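Local atomic coordinates of 457aa long hypothetical protein (Pyrococcus horikoshii, PDB entry 2CSU), a protein that is of uncharacterised function but combines a Rossmann-type CoA-binding domain with flavodoxin-like and ligase-CoA domains related to those of succinyl-CoA ligases. Residues Asn184-Glu195 with Leu208-Phe219. Numbering follows the deposited sequence.
Sequences NMADVDFAELME and LYIEGVRNGKKF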
# COMPACT_ATOMS: atom_id res chain seq x y z
N ASN A 184 -11.15 -24.43 9.92
CA ASN A 184 -11.93 -24.63 11.13
C ASN A 184 -11.07 -24.88 12.37
O ASN A 184 -11.57 -24.81 13.49
CB ASN A 184 -12.91 -25.80 10.94
CG ASN A 184 -13.93 -25.55 9.85
OD1 ASN A 184 -14.10 -24.42 9.40
ND2 ASN A 184 -14.62 -26.60 9.42
N MSE A 185 -9.78 -25.16 12.15
CA MSE A 185 -8.80 -25.42 13.21
C MSE A 185 -9.33 -26.42 14.24
O MSE A 185 -9.40 -26.15 15.43
CB MSE A 185 -8.49 -24.08 13.88
CG MSE A 185 -7.40 -24.20 14.94
SE MSE A 185 -6.79 -22.60 15.47
CE MSE A 185 -7.83 -22.43 16.93
N ALA A 186 -9.75 -27.59 13.73
CA ALA A 186 -10.33 -28.60 14.61
C ALA A 186 -9.27 -29.26 15.50
O ALA A 186 -9.48 -29.52 16.68
CB ALA A 186 -11.01 -29.65 13.74
N ASP A 187 -8.12 -29.58 14.88
CA ASP A 187 -7.07 -30.27 15.62
C ASP A 187 -5.89 -29.35 15.95
O ASP A 187 -5.87 -28.65 16.95
CB ASP A 187 -6.60 -31.44 14.77
CG ASP A 187 -5.95 -32.49 15.67
OD1 ASP A 187 -5.95 -32.28 16.88
OD2 ASP A 187 -5.46 -33.48 15.15
N VAL A 188 -4.87 -29.41 15.07
CA VAL A 188 -3.72 -28.53 15.25
C VAL A 188 -4.16 -27.06 15.32
O VAL A 188 -4.92 -26.58 14.49
CB VAL A 188 -2.78 -28.74 14.06
CG1 VAL A 188 -1.58 -27.81 14.17
CG2 VAL A 188 -2.29 -30.18 14.03
N ASP A 189 -3.68 -26.36 16.36
CA ASP A 189 -4.08 -24.96 16.51
C ASP A 189 -2.88 -24.01 16.57
O ASP A 189 -1.74 -24.40 16.35
CB ASP A 189 -4.93 -24.83 17.78
CG ASP A 189 -4.15 -25.35 18.98
OD1 ASP A 189 -2.92 -25.33 18.92
OD2 ASP A 189 -4.77 -25.76 19.96
N PHE A 190 -3.20 -22.75 16.86
CA PHE A 190 -2.19 -21.71 16.97
C PHE A 190 -1.08 -22.13 17.94
O PHE A 190 0.11 -22.08 17.61
CB PHE A 190 -2.79 -20.40 17.50
CG PHE A 190 -3.68 -19.70 16.52
CD1 PHE A 190 -3.18 -19.27 15.29
CD2 PHE A 190 -5.01 -19.43 16.84
CE1 PHE A 190 -4.00 -18.58 14.39
CE2 PHE A 190 -5.83 -18.76 15.95
CZ PHE A 190 -5.33 -18.33 14.72
N ALA A 191 -1.49 -22.54 19.15
CA ALA A 191 -0.55 -22.93 20.19
C ALA A 191 0.44 -24.01 19.76
O ALA A 191 1.65 -23.86 19.94
CB ALA A 191 -1.31 -23.41 21.41
N GLU A 192 -0.08 -25.10 19.21
CA GLU A 192 0.78 -26.18 18.78
C GLU A 192 1.69 -25.70 17.66
O GLU A 192 2.85 -26.11 17.59
CB GLU A 192 -0.06 -27.37 18.32
CG GLU A 192 -0.52 -28.27 19.47
CD GLU A 192 -1.91 -28.86 19.24
OE1 GLU A 192 -2.14 -29.45 18.17
OE2 GLU A 192 -2.77 -28.73 20.14
N LEU A 193 1.18 -24.83 16.80
CA LEU A 193 1.98 -24.31 15.71
C LEU A 193 3.08 -23.38 16.24
O LEU A 193 4.21 -23.44 15.78
CB LEU A 193 1.10 -23.60 14.70
CG LEU A 193 0.32 -24.54 13.78
CD1 LEU A 193 -0.57 -23.70 12.87
CD2 LEU A 193 1.28 -25.40 12.95
N MSE A 194 2.73 -22.54 17.21
CA MSE A 194 3.71 -21.63 17.80
C MSE A 194 4.78 -22.42 18.53
O MSE A 194 5.93 -22.00 18.57
CB MSE A 194 3.04 -20.64 18.77
CG MSE A 194 2.33 -19.47 18.10
SE MSE A 194 1.36 -18.40 19.23
CE MSE A 194 0.54 -19.53 19.97
N GLU A 195 4.41 -23.56 19.11
CA GLU A 195 5.40 -24.36 19.81
C GLU A 195 6.41 -24.89 18.80
O GLU A 195 7.62 -24.82 19.01
CB GLU A 195 4.75 -25.52 20.57
CG GLU A 195 4.08 -25.12 21.89
CD GLU A 195 3.37 -26.27 22.59
OE1 GLU A 195 2.58 -26.99 21.94
OE2 GLU A 195 3.60 -26.46 23.81
N LEU A 208 0.15 -13.59 12.84
CA LEU A 208 -1.11 -14.30 13.05
C LEU A 208 -2.33 -13.48 12.68
O LEU A 208 -2.39 -12.29 12.98
CB LEU A 208 -1.26 -14.70 14.53
CG LEU A 208 -0.28 -15.64 15.25
CD1 LEU A 208 -0.71 -15.77 16.72
CD2 LEU A 208 -0.26 -17.01 14.59
N TYR A 209 -3.28 -14.10 12.00
CA TYR A 209 -4.55 -13.44 11.71
C TYR A 209 -5.53 -14.26 12.53
O TYR A 209 -5.90 -15.37 12.15
CB TYR A 209 -4.98 -13.51 10.25
CG TYR A 209 -6.39 -12.94 10.09
CD1 TYR A 209 -6.61 -11.57 10.19
CD2 TYR A 209 -7.49 -13.78 9.92
CE1 TYR A 209 -7.89 -11.03 10.12
CE2 TYR A 209 -8.80 -13.25 9.85
CZ TYR A 209 -8.98 -11.87 9.95
OH TYR A 209 -10.24 -11.32 9.89
N ILE A 210 -5.94 -13.70 13.67
CA ILE A 210 -6.84 -14.40 14.57
C ILE A 210 -8.28 -13.93 14.57
O ILE A 210 -8.57 -12.74 14.63
CB ILE A 210 -6.35 -14.29 16.04
CG1 ILE A 210 -4.91 -14.82 16.15
CG2 ILE A 210 -7.29 -15.05 16.95
CD1 ILE A 210 -4.20 -14.36 17.40
N GLU A 211 -9.18 -14.90 14.51
CA GLU A 211 -10.60 -14.62 14.58
C GLU A 211 -10.95 -15.03 16.01
O GLU A 211 -11.76 -14.38 16.67
CB GLU A 211 -11.37 -15.45 13.55
CG GLU A 211 -11.39 -14.79 12.19
CD GLU A 211 -12.06 -15.63 11.13
OE1 GLU A 211 -12.78 -16.58 11.48
OE2 GLU A 211 -11.89 -15.31 9.93
N GLY A 212 -10.30 -16.08 16.50
CA GLY A 212 -10.43 -16.44 17.90
C GLY A 212 -9.79 -17.80 18.20
O GLY A 212 -9.75 -18.70 17.37
N VAL A 213 -9.23 -17.91 19.42
CA VAL A 213 -8.63 -19.17 19.83
C VAL A 213 -9.59 -19.99 20.69
O VAL A 213 -10.56 -19.49 21.23
CB VAL A 213 -7.36 -18.85 20.62
CG1 VAL A 213 -6.52 -17.82 19.86
CG2 VAL A 213 -7.73 -18.29 21.98
N ARG A 214 -9.30 -21.30 20.78
CA ARG A 214 -10.14 -22.16 21.60
C ARG A 214 -9.68 -22.19 23.05
O ARG A 214 -10.42 -21.90 23.98
CB ARG A 214 -10.10 -23.57 21.01
CG ARG A 214 -11.26 -23.84 20.06
CD ARG A 214 -10.84 -24.68 18.85
NE ARG A 214 -12.01 -25.12 18.09
CZ ARG A 214 -12.33 -24.41 16.99
NH1 ARG A 214 -11.60 -23.36 16.65
NH2 ARG A 214 -13.39 -24.76 16.27
N ASN A 215 -8.41 -22.59 23.24
CA ASN A 215 -7.84 -22.63 24.58
C ASN A 215 -7.00 -21.39 24.87
O ASN A 215 -5.78 -21.39 24.78
CB ASN A 215 -6.98 -23.89 24.70
CG ASN A 215 -6.88 -24.29 26.15
OD1 ASN A 215 -6.59 -23.48 27.03
ND2 ASN A 215 -7.12 -25.59 26.39
N GLY A 216 -7.70 -20.28 25.18
CA GLY A 216 -7.00 -19.03 25.43
C GLY A 216 -5.87 -19.19 26.45
O GLY A 216 -4.85 -18.53 26.39
N LYS A 217 -6.08 -20.08 27.41
CA LYS A 217 -5.10 -20.33 28.46
C LYS A 217 -3.81 -20.91 27.90
O LYS A 217 -2.72 -20.42 28.20
CB LYS A 217 -5.69 -21.30 29.49
CG LYS A 217 -4.72 -21.77 30.57
CD LYS A 217 -4.29 -20.65 31.51
CE LYS A 217 -3.06 -21.02 32.32
NZ LYS A 217 -1.82 -20.68 31.56
N LYS A 218 -3.94 -21.97 27.10
CA LYS A 218 -2.78 -22.63 26.49
C LYS A 218 -2.06 -21.67 25.53
O LYS A 218 -0.83 -21.62 25.50
CB LYS A 218 -3.24 -23.88 25.74
CG LYS A 218 -2.12 -24.65 25.06
CD LYS A 218 -2.68 -25.81 24.23
CE LYS A 218 -1.56 -26.60 23.55
NZ LYS A 218 -2.10 -27.68 22.68
N PHE A 219 -2.84 -20.92 24.77
CA PHE A 219 -2.31 -19.96 23.81
C PHE A 219 -1.40 -18.94 24.49
O PHE A 219 -0.25 -18.74 24.09
CB PHE A 219 -3.47 -19.25 23.11
CG PHE A 219 -3.04 -18.29 22.03
CD1 PHE A 219 -3.18 -18.62 20.68
CD2 PHE A 219 -2.49 -17.04 22.36
CE1 PHE A 219 -2.79 -17.73 19.67
CE2 PHE A 219 -2.10 -16.14 21.35
CZ PHE A 219 -2.25 -16.49 20.01
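In the flavodoxin-like domain, Phe190 and Met194 of helix 190-197 pack against strand 205-210, which lies between the parallel strands 152-156 and 232-236 of a mixed sheet, and against the helix 216-229 that follows it. Helix 190-197 links the parallel-running strands 175-181 and 205-210 of this sheet, a beta-alpha-beta crossover; the antiparallel course of segments 190-195 and 208-210 (axes 11.9 Å apart, at 171°) fits this. The Phe190 ring lies between them. Ile210 CG1 lies over one face, 4.2 Å from the ring centroid and 28° off the normal, a CH-pi contact, while the Tyr209 and Gly212 carbonyl oxygens sit at the edge. Leu208 CD2 and Val213 CG1 approach obliquely, and Ile155 of strand 152-156 also touches the ring. Phe219 reaches in from the second helix with chi1 near trans (-176°), its ring edge turned to Phe190 CB; Phe219 CE1 is 3.4 Å from Phe190 CB. The side chains of Phe219 and Met194, a selenomethionine bent at chi3, cross at about a right angle, with SE and CE over one ring face. Met194 SE stands 4.5 Å from the Phe219 centroid, a Met-aromatic contact, and CE adds a CH-pi contact. Both helices start with a side-chain N-cap: Asp189 OD1 accepts a nearly straight bond from Glu192 N, and Asn215 OD1 accepts from Lys218 N. At the partly exposed margin, the fully extended Lys218 passes Ala191 CB, its CE 3.8 Å away. Glu192 is shared between two cations: OE1 pairs with Arg123, whereas OE2 forms a salt bridge with Lys218 NZ at 2.8 Å.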